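Long-range contacts in putative surface-anchored fimbrial subunit (Corynebacterium diphtheriae, PDB 3HR6), which forms the shaft of the SpaA-type pilus as its major pilin, built of tandem Ig-like modules stabilised by isopeptide and disulfide bonds: residues 167-172 against 254-259; 300-305 against 369-374; 306-311 against 363-368; 329-334 against 393-398. All blocks are in the same frame, centred on the assembly; numbering follows the deposited sequence. Where two conformers were deposited one is given.

Contacts 1 to 4 follow one another along an elongated molecule, from the Cna-B-like module that holds contact 1 to the disulfide of contact 4. Contacts 2 and 3 are successive parts of one antiparallel pair, strands 302-315 and 361-375, with 306-311 against 363-368 nested inside the loop that 300-305 against 369-374 closes. Contact 1 meets contact 2 where Tyr169 CE1 lies 4.2 Å from Val302 CG1. Contact 3 meets contact 4 through apolar side chains, Ile309 CD1 lying 3.7 Å from Leu330 CD1; their centres are 14 Å apart. The calcium ion sits about 9 Å from the side chain of Val167 and about 7 Å from that of His368, apparently near the junction of the modules.

Contact 1 of 4, residues 167-172 against 254-259; sequences VKYRVA and VEFEAP
Tyr169 and Phe256 meet on the buried face of this antiparallel pair. Tyr169 CB sits over one face of the Phe256 ring, a CH-pi contact at 4.2 Å to the centroid, while its CD2 comes within 3.7 Å of Phe256 CZ. The rings are oblique, with planes 55° apart. With CG between the backbone N and carbonyl carbon (chi1 66°), the Phe256 ring comes over toward Tyr169. Val167, Val171, Val254 and Ala258 share this face, and Leu232 of strand 229-236 packs on Phe256 from beyond it. The two strands are neighbours in a five-stranded antiparallel sheet of the Ig-like, Cna-B-type module; strand 148-152, which leads into the calcium-binding loop, flanks 167-172. Six backbone hydrogen bonds join Val167, Tyr169 and Val171 to Ala258, Phe256 and Val254, two to each pair. The other face is charged. Glu255 divides its carboxylate between two long salt bridges, OE1 to Lys168 NZ and OE2 to Arg170 NE, both at 3.7 Å. Guanidinium and carboxylate planes are 79° apart, and a water at the guanidinium edge supplies a shorter path, 2.9 Å from Arg170 NE and 2.6 Å from Glu255 OE2. Another water links Glu257 OE2 to Lys168 NZ, the lysine bond being weak.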
# COMPACT_ATOMS: atom_id res chain seq x y z
N VAL A 167 15.92 -2.03 -3.74
CA VAL A 167 15.18 -1.05 -2.96
C VAL A 167 14.80 -1.71 -1.67
O VAL A 167 14.66 -2.94 -1.59
CB VAL A 167 13.95 -0.53 -3.73
CG1 VAL A 167 12.91 -1.68 -4.11
CG2 VAL A 167 13.25 0.66 -2.97
N LYS A 168 14.59 -0.89 -0.65
CA LYS A 168 14.03 -1.34 0.61
C LYS A 168 12.82 -0.49 0.92
O LYS A 168 12.82 0.71 0.70
CB LYS A 168 15.06 -1.20 1.72
CG LYS A 168 14.59 -1.61 3.11
CD LYS A 168 15.80 -1.76 4.02
CE LYS A 168 15.44 -1.88 5.42
NZ LYS A 168 16.67 -1.96 6.27
N TYR A 169 11.75 -1.13 1.37
CA TYR A 169 10.56 -0.44 1.83
C TYR A 169 10.30 -0.72 3.28
O TYR A 169 10.62 -1.77 3.79
CB TYR A 169 9.36 -0.84 1.03
CG TYR A 169 9.37 -0.40 -0.39
CD1 TYR A 169 9.41 0.94 -0.72
CD2 TYR A 169 9.35 -1.32 -1.41
CE1 TYR A 169 9.42 1.34 -2.09
CE2 TYR A 169 9.34 -0.95 -2.72
CZ TYR A 169 9.40 0.39 -3.05
OH TYR A 169 9.41 0.66 -4.40
N ARG A 170 9.70 0.25 3.93
CA ARG A 170 9.34 0.20 5.34
C ARG A 170 7.90 0.67 5.44
O ARG A 170 7.54 1.75 4.94
CB ARG A 170 10.23 1.12 6.15
CG ARG A 170 9.91 1.16 7.59
CD ARG A 170 10.71 2.23 8.25
NE ARG A 170 10.66 2.15 9.70
CZ ARG A 170 9.77 2.75 10.48
NH1 ARG A 170 8.81 3.51 9.96
NH2 ARG A 170 9.85 2.59 11.82
N VAL A 171 7.07 -0.17 6.04
CA VAL A 171 5.66 0.09 6.23
C VAL A 171 5.34 0.07 7.71
O VAL A 171 5.44 -0.99 8.39
CB VAL A 171 4.75 -0.96 5.52
CG1 VAL A 171 3.23 -0.64 5.80
CG2 VAL A 171 5.03 -1.00 4.03
N ALA A 172 4.98 1.23 8.25
CA ALA A 172 4.70 1.38 9.67
C ALA A 172 3.18 1.54 9.90
O ALA A 172 2.62 2.51 9.42
CB ALA A 172 5.40 2.55 10.21
N VAL A 254 6.87 -3.52 9.02
CA VAL A 254 7.29 -4.50 8.05
C VAL A 254 8.34 -3.82 7.20
O VAL A 254 8.10 -2.72 6.64
CB VAL A 254 6.11 -4.95 7.18
CG1 VAL A 254 6.56 -5.92 6.05
CG2 VAL A 254 5.04 -5.57 8.08
N GLU A 255 9.51 -4.45 7.09
CA GLU A 255 10.52 -4.02 6.14
C GLU A 255 10.89 -5.11 5.21
O GLU A 255 10.89 -6.26 5.58
CB GLU A 255 11.77 -3.52 6.85
CG GLU A 255 11.52 -2.24 7.59
CD GLU A 255 12.81 -1.65 8.14
OE1 GLU A 255 13.75 -2.41 8.48
OE2 GLU A 255 12.90 -0.41 8.20
N PHE A 256 11.18 -4.75 3.97
CA PHE A 256 11.68 -5.72 3.01
C PHE A 256 12.50 -5.06 1.91
O PHE A 256 12.37 -3.86 1.66
CB PHE A 256 10.51 -6.52 2.42
CG PHE A 256 9.55 -5.72 1.59
CD1 PHE A 256 9.65 -5.68 0.22
CD2 PHE A 256 8.50 -5.01 2.21
CE1 PHE A 256 8.72 -4.92 -0.53
CE2 PHE A 256 7.60 -4.25 1.46
CZ PHE A 256 7.70 -4.24 0.10
N GLU A 257 13.32 -5.89 1.28
CA GLU A 257 14.09 -5.49 0.11
C GLU A 257 13.59 -6.25 -1.12
O GLU A 257 13.10 -7.37 -1.02
CB GLU A 257 15.57 -5.73 0.30
CG GLU A 257 16.22 -4.90 1.36
CD GLU A 257 17.74 -5.01 1.35
OE1 GLU A 257 18.31 -5.33 0.29
OE2 GLU A 257 18.36 -4.78 2.41
N ALA A 258 13.70 -5.60 -2.28
CA ALA A 258 13.46 -6.29 -3.54
C ALA A 258 14.34 -5.71 -4.63
O ALA A 258 14.68 -4.54 -4.58
CB ALA A 258 12.01 -6.17 -3.93
N PRO A 259 14.67 -6.54 -5.63
CA PRO A 259 15.50 -6.03 -6.73
C PRO A 259 14.73 -5.13 -7.70
O PRO A 259 13.60 -5.42 -8.11
CB PRO A 259 16.03 -7.30 -7.39
CG PRO A 259 15.16 -8.35 -7.03
CD PRO A 259 14.54 -8.00 -5.68
O HOH W 1 17.54 -4.85 5.04
O HOH W 2 12.70 0.33 10.65

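Contact 2 of 4, residues 300-305 against 369-374; sequences SRVSSK and LGTLQL
Ser304 and Thr371 face each other with their hydroxyls turned the same way about the first torsion: OG (chi1 -64°) and OG1 (chi1 -58°) each lie anti to their own carbonyl carbon. That brings Ser304 OG to 2.9 Å from Thr371 OG1, a hydrogen bond in which either may be donor. Thr371 CG2, on the branch anti to the backbone N, touches Val302 CG1 at 3.5 Å. Thr371 OG1 also bonds His368 NE2. On the opposite face Lys305 NZ folds back to Ser303 OG, 2.8 Å away, its chain bending at chi2, which sets CD; Asp270 takes up the same serine hydroxyl and Thr420 O the same amine. Ser303 and Leu372 are bonded in both directions through their backbones; Lys305 N gives to Gly370 O, but Lys305 O is met by Leu369 N instead of Gly370 N. Toward Ser300 the direct bonds give way to solvent: one water bonds Ser300 OG, Arg301 O and Leu374 N, while Ser300 CB packs against Leu374 CD2 at 3.5 Å. Lys149 N is a further partner of Ser300 OG. Strand 268-276 of the Cna-B-like module pairs with 302-305 on its other edge, so both segments belong to a sheet that appears to run from one Ig-like module into the next.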
# COMPACT_ATOMS: atom_id res chain seq x y z
N SER A 300 0.28 5.51 2.99
CA SER A 300 0.81 6.62 2.19
C SER A 300 1.57 6.11 0.97
O SER A 300 2.05 4.96 0.94
CB SER A 300 1.73 7.50 3.01
OG SER A 300 2.87 6.76 3.45
N ARG A 301 1.60 6.90 -0.09
CA ARG A 301 2.23 6.47 -1.31
C ARG A 301 3.71 6.76 -1.29
O ARG A 301 4.14 7.78 -0.76
CB ARG A 301 1.61 7.20 -2.50
CG ARG A 301 0.16 6.85 -2.77
CD ARG A 301 -0.42 7.86 -3.73
NE ARG A 301 -1.69 7.38 -4.23
CZ ARG A 301 -1.85 6.68 -5.35
NH1 ARG A 301 -0.82 6.37 -6.14
NH2 ARG A 301 -3.08 6.30 -5.70
N VAL A 302 4.46 5.88 -1.96
CA VAL A 302 5.87 6.11 -2.23
C VAL A 302 6.01 6.10 -3.73
O VAL A 302 5.48 5.22 -4.42
CB VAL A 302 6.80 5.08 -1.57
CG1 VAL A 302 8.28 5.36 -2.03
CG2 VAL A 302 6.74 5.21 -0.11
N SER A 303 6.67 7.15 -4.26
CA SER A 303 6.92 7.20 -5.70
C SER A 303 8.37 7.57 -5.98
O SER A 303 8.82 8.67 -5.67
CB SER A 303 5.99 8.16 -6.40
OG SER A 303 6.22 8.25 -7.84
N SER A 304 9.12 6.63 -6.51
CA SER A 304 10.52 6.86 -6.85
C SER A 304 10.63 7.18 -8.31
O SER A 304 10.01 6.53 -9.14
CB SER A 304 11.34 5.62 -6.50
OG SER A 304 11.29 5.41 -5.09
N LYS A 305 11.38 8.23 -8.64
CA LYS A 305 11.38 8.80 -9.97
C LYS A 305 12.63 8.37 -10.73
O LYS A 305 13.72 8.42 -10.19
CB LYS A 305 11.38 10.32 -9.83
CG LYS A 305 10.34 10.86 -8.84
CD LYS A 305 8.92 10.52 -9.26
CE LYS A 305 7.93 11.18 -8.32
NZ LYS A 305 6.52 10.92 -8.70
N LEU A 369 16.44 8.66 -9.62
CA LEU A 369 16.79 10.02 -9.31
C LEU A 369 16.47 10.46 -7.89
O LEU A 369 17.20 11.22 -7.29
CB LEU A 369 16.05 10.93 -10.28
CG LEU A 369 16.43 10.74 -11.73
CD1 LEU A 369 15.47 11.55 -12.57
CD2 LEU A 369 17.85 11.23 -11.99
N GLY A 370 15.37 9.94 -7.35
CA GLY A 370 14.91 10.34 -6.04
C GLY A 370 13.54 9.79 -5.74
O GLY A 370 12.98 9.08 -6.58
N THR A 371 13.00 10.14 -4.57
CA THR A 371 11.78 9.54 -4.06
C THR A 371 10.90 10.58 -3.37
O THR A 371 11.36 11.44 -2.61
CB THR A 371 12.09 8.40 -3.09
OG1 THR A 371 12.87 7.44 -3.78
CG2 THR A 371 10.79 7.75 -2.62
N LEU A 372 9.61 10.48 -3.65
CA LEU A 372 8.54 11.28 -3.03
C LEU A 372 7.84 10.33 -2.06
O LEU A 372 7.40 9.23 -2.42
CB LEU A 372 7.56 11.75 -4.09
CG LEU A 372 6.41 12.60 -3.59
CD1 LEU A 372 6.92 13.99 -3.11
CD2 LEU A 372 5.31 12.78 -4.67
N GLN A 373 7.86 10.72 -0.79
CA GLN A 373 7.25 9.95 0.27
C GLN A 373 6.85 10.88 1.42
O GLN A 373 7.31 12.03 1.50
CB GLN A 373 8.23 8.90 0.78
CG GLN A 373 9.56 9.50 1.21
CD GLN A 373 10.67 8.48 1.28
OE1 GLN A 373 10.44 7.32 1.61
NE2 GLN A 373 11.89 8.93 1.01
N LEU A 374 6.06 10.34 2.34
CA LEU A 374 5.59 11.09 3.47
C LEU A 374 6.68 11.26 4.52
O LEU A 374 7.38 10.32 4.88
CB LEU A 374 4.39 10.34 4.05
CG LEU A 374 3.38 11.09 4.85
CD1 LEU A 374 2.74 12.17 3.99
CD2 LEU A 374 2.37 10.07 5.35
O HOH W 3 4.88 7.71 1.85
O HOH W 4 4.49 9.64 -2.94

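Contact 3 of 4, residues 306-311 against 363-368; sequences FGQITI and VLSGIH
Ile309, Leu364 and Ile367 form the apolar centre. Ile309 CD1 meets Ile367 CD1 at 3.7 Å, the two side chains crossing obliquely, while Ile309 and Leu364 approach through their CB atoms. Further along, Ile311 CD1 touches Leu364 CD1 at 4.1 Å. Leu330 of strand 327-333 and Leu394 of strand 391-398 cover this face, so the strands form one layer of a beta sandwich, as expected of an Ig-like module. Between Gly307 and Ile309 the register slips by one residue, a beta bulge. Gly307 is bonded in both directions to Ile367, and Ile309 likewise to Leu364, with Ser365 and Gly366 spanning the step; Gly366 takes a positive phi (74°) where the extra residue is accommodated. On the other face Phe306 lies against His368. His368 CA stands over the Phe306 ring, 3.9 Å from its centroid, and His368 CB reaches Phe306 CZ at 3.6 Å, while Gly366 O approaches the ring edge near its plane. The two rings themselves are oblique, their planes 33° apart. His368 also stacks on Phe161 and bonds its backbone N through ND1, close to the calcium loop. At the polar edge the Gln308 chain is extended, and in the Ser365 conformer given, OG donates to Gln308 OE1 at 2.8 Å, from 26° out of the amide carbonyl plane. Gln263 NE2 also gives to Gln308 OE1, and Gln308 NE2 bonds Glu425.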
# COMPACT_ATOMS: atom_id res chain seq x y z
N PHE A 306 12.43 7.98 -11.98
CA PHE A 306 13.51 7.44 -12.79
C PHE A 306 13.72 8.29 -14.00
O PHE A 306 12.85 9.02 -14.46
CB PHE A 306 13.23 5.99 -13.20
CG PHE A 306 13.51 5.00 -12.10
CD1 PHE A 306 12.71 4.94 -10.96
CD2 PHE A 306 14.63 4.19 -12.16
CE1 PHE A 306 13.01 4.04 -9.93
CE2 PHE A 306 14.91 3.29 -11.14
CZ PHE A 306 14.12 3.23 -10.02
N GLY A 307 14.95 8.18 -14.52
CA GLY A 307 15.32 8.92 -15.73
C GLY A 307 16.20 8.11 -16.64
O GLY A 307 16.67 7.03 -16.31
N GLN A 308 16.37 8.62 -17.83
CA GLN A 308 17.06 7.92 -18.91
C GLN A 308 17.80 8.94 -19.77
O GLN A 308 17.24 9.94 -20.15
CB GLN A 308 16.00 7.25 -19.78
CG GLN A 308 16.50 6.58 -21.01
CD GLN A 308 15.41 5.79 -21.68
OE1 GLN A 308 15.29 4.58 -21.41
NE2 GLN A 308 14.62 6.44 -22.54
N ILE A 309 19.06 8.64 -20.07
CA ILE A 309 19.93 9.50 -20.87
C ILE A 309 20.12 8.80 -22.20
O ILE A 309 20.44 7.64 -22.25
CB ILE A 309 21.29 9.70 -20.19
CG1 ILE A 309 21.11 10.52 -18.91
CG2 ILE A 309 22.25 10.44 -21.12
CD1 ILE A 309 22.32 10.45 -18.01
N THR A 310 19.89 9.51 -23.29
CA THR A 310 20.18 8.97 -24.64
C THR A 310 21.31 9.75 -25.28
O THR A 310 21.21 10.96 -25.48
CB THR A 310 18.95 8.91 -25.56
OG1 THR A 310 17.95 8.09 -24.95
CG2 THR A 310 19.31 8.30 -26.90
N ILE A 311 22.39 9.05 -25.64
CA ILE A 311 23.54 9.66 -26.29
C ILE A 311 23.29 9.48 -27.78
O ILE A 311 22.90 8.39 -28.19
CB ILE A 311 24.89 8.96 -25.86
CG1 ILE A 311 25.15 9.11 -24.36
CG2 ILE A 311 26.09 9.54 -26.64
CD1 ILE A 311 26.38 8.31 -23.88
N VAL A 363 21.88 4.21 -24.84
CA VAL A 363 20.80 4.50 -23.90
C VAL A 363 21.22 4.07 -22.49
O VAL A 363 21.59 2.92 -22.26
CB VAL A 363 19.47 3.84 -24.34
CG1 VAL A 363 18.34 4.34 -23.41
CG2 VAL A 363 19.11 4.22 -25.80
N LEU A 364 21.18 5.02 -21.54
CA LEU A 364 21.50 4.79 -20.13
C LEU A 364 20.15 4.88 -19.40
O LEU A 364 19.66 5.98 -19.13
CB LEU A 364 22.48 5.84 -19.65
CG LEU A 364 23.92 5.66 -20.12
CD1 LEU A 364 24.05 5.84 -21.60
CD2 LEU A 364 24.75 6.69 -19.40
N SER A 365 19.54 3.74 -19.17
CA SER A 365 18.18 3.65 -18.63
C SER A 365 18.19 3.26 -17.17
O SER A 365 19.15 2.66 -16.67
CB SER A 365 17.33 2.61 -19.38
OG SER A 365 17.38 2.76 -20.79
N GLY A 366 17.08 3.55 -16.49
CA GLY A 366 16.90 3.09 -15.14
C GLY A 366 17.67 3.75 -14.03
O GLY A 366 17.98 3.15 -12.97
N ILE A 367 17.94 5.03 -14.24
CA ILE A 367 18.59 5.87 -13.30
C ILE A 367 17.56 6.31 -12.26
O ILE A 367 16.64 7.08 -12.59
CB ILE A 367 19.22 7.12 -13.95
CG1 ILE A 367 20.23 6.73 -15.06
CG2 ILE A 367 19.90 7.91 -12.89
CD1 ILE A 367 20.56 7.86 -16.05
N HIS A 368 17.72 5.86 -11.02
CA HIS A 368 16.83 6.30 -9.94
C HIS A 368 17.30 7.66 -9.48
O HIS A 368 18.42 7.84 -9.00
CB HIS A 368 16.86 5.29 -8.79
CG HIS A 368 16.19 5.79 -7.54
ND1 HIS A 368 16.73 5.64 -6.27
CD2 HIS A 368 15.04 6.48 -7.38
CE1 HIS A 368 15.91 6.17 -5.38
NE2 HIS A 368 14.90 6.73 -6.03

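Contact 4 of 4, residues 329-334 against 393-398; sequences QLHRCE and CLVETA
Leu330 lays its CD1 against Leu394 CD2, 3.8 Å away; the same CD1 touches Cys393 O at 3.6 Å. These leucines face Ile309, Ile311 and Leu364 of the opposing strands. On the other side of the sheet His331 brings CD2 to Val395 CG2 at 3.6 Å, and its ND1 bonds Asp343, which also receives the backbone N of Arg332. Gln329 crosses Thr397 at about a right angle, OE1 3.6 Å from the CG2 methyl, while Gln352 O takes its NE2. Two pairs of backbone hydrogen bonds hold the strands, Gln329 with Val395 and His331 with Cys393. Of these, Cys393 N approaches His331 O from well above the carbonyl plane, 45° out of it. Past His331 the strands are joined covalently: in the Cys333 conformer given, Cys333 SG and Cys393 SG are 2.1 Å apart with a C-S-S-C torsion of 88°, near the relaxed value for a disulfide. Cys393 SG stands between its backbone N and carbonyl carbon (chi1 53°), which sets it where it meets Cys333 SG. Two neighbouring strands of a four-stranded antiparallel sheet are thus cross-linked in the disulfide-bearing Ig-like module of this shaft pilin.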
# COMPACT_ATOMS: atom_id res chain seq x y z
N GLN A 329 31.29 6.54 -19.63
CA GLN A 329 30.85 6.21 -18.30
C GLN A 329 30.07 7.38 -17.73
O GLN A 329 30.31 8.58 -18.03
CB GLN A 329 32.02 5.77 -17.43
CG GLN A 329 32.72 4.56 -17.95
CD GLN A 329 33.75 4.05 -16.98
OE1 GLN A 329 34.75 4.73 -16.73
NE2 GLN A 329 33.55 2.84 -16.47
N LEU A 330 29.11 7.03 -16.89
CA LEU A 330 28.27 8.02 -16.22
C LEU A 330 28.82 8.31 -14.82
O LEU A 330 29.20 7.41 -14.10
CB LEU A 330 26.82 7.54 -16.17
CG LEU A 330 25.77 8.51 -15.58
CD1 LEU A 330 25.60 9.73 -16.48
CD2 LEU A 330 24.43 7.76 -15.37
N HIS A 331 28.86 9.59 -14.48
CA HIS A 331 29.49 10.10 -13.29
C HIS A 331 28.65 11.21 -12.71
O HIS A 331 27.66 11.62 -13.31
CB HIS A 331 30.86 10.67 -13.62
CG HIS A 331 31.94 9.63 -13.77
ND1 HIS A 331 32.54 9.03 -12.69
CD2 HIS A 331 32.54 9.13 -14.87
CE1 HIS A 331 33.48 8.21 -13.11
NE2 HIS A 331 33.50 8.24 -14.43
N ARG A 332 29.05 11.69 -11.55
CA ARG A 332 28.54 12.88 -10.93
C ARG A 332 29.64 13.94 -10.95
O ARG A 332 30.83 13.62 -10.81
CB ARG A 332 28.13 12.62 -9.48
CG ARG A 332 26.99 11.62 -9.32
CD ARG A 332 25.69 12.21 -9.79
NE ARG A 332 25.25 13.33 -8.98
CZ ARG A 332 24.12 14.02 -9.13
NH1 ARG A 332 23.27 13.70 -10.11
NH2 ARG A 332 23.86 15.04 -8.30
N CYS A 333 29.23 15.19 -11.18
CA CYS A 333 30.12 16.33 -11.30
C CYS A 333 29.71 17.42 -10.30
O CYS A 333 28.53 17.51 -9.90
CB CYS A 333 30.09 16.84 -12.76
SG CYS A 333 31.13 15.94 -13.93
N GLU A 334 30.68 18.25 -9.88
CA GLU A 334 30.44 19.44 -9.10
C GLU A 334 30.01 20.57 -10.04
O GLU A 334 30.05 20.41 -11.27
CB GLU A 334 31.71 19.84 -8.33
CG GLU A 334 32.17 18.81 -7.33
CD GLU A 334 31.21 18.58 -6.18
OE1 GLU A 334 30.25 19.36 -5.98
OE2 GLU A 334 31.44 17.59 -5.44
N CYS A 393 27.20 13.59 -15.30
CA CYS A 393 28.05 13.91 -16.45
C CYS A 393 28.59 12.67 -17.08
O CYS A 393 28.68 11.64 -16.45
CB CYS A 393 29.17 14.88 -16.07
SG CYS A 393 30.11 14.26 -14.63
N LEU A 394 28.94 12.78 -18.35
CA LEU A 394 29.47 11.64 -19.07
C LEU A 394 30.95 11.85 -19.34
O LEU A 394 31.36 12.95 -19.72
CB LEU A 394 28.75 11.51 -20.40
CG LEU A 394 27.27 11.08 -20.34
CD1 LEU A 394 26.57 11.40 -21.74
CD2 LEU A 394 27.14 9.61 -19.94
N VAL A 395 31.72 10.79 -19.17
CA VAL A 395 33.14 10.82 -19.51
C VAL A 395 33.35 9.85 -20.66
O VAL A 395 33.01 8.66 -20.57
CB VAL A 395 34.04 10.42 -18.32
CG1 VAL A 395 35.51 10.18 -18.79
CG2 VAL A 395 33.97 11.45 -17.21
N GLU A 396 33.93 10.36 -21.75
CA GLU A 396 34.26 9.52 -22.88
C GLU A 396 35.57 8.80 -22.62
O GLU A 396 36.62 9.45 -22.50
CB GLU A 396 34.39 10.34 -24.15
CG GLU A 396 34.53 9.46 -25.37
CD GLU A 396 34.52 10.22 -26.65
OE1 GLU A 396 35.31 11.17 -26.82
OE2 GLU A 396 33.73 9.82 -27.51
N THR A 397 35.52 7.47 -22.51
CA THR A 397 36.71 6.67 -22.18
C THR A 397 37.39 6.05 -23.40
O THR A 397 38.54 5.65 -23.32
CB THR A 397 36.39 5.55 -21.19
OG1 THR A 397 35.42 4.67 -21.76
CG2 THR A 397 35.94 6.09 -19.84
N ALA A 398 36.68 5.98 -24.53
CA ALA A 398 37.24 5.49 -25.77
C ALA A 398 36.49 6.12 -26.92
O ALA A 398 35.34 6.56 -26.78
CB ALA A 398 37.19 3.97 -25.82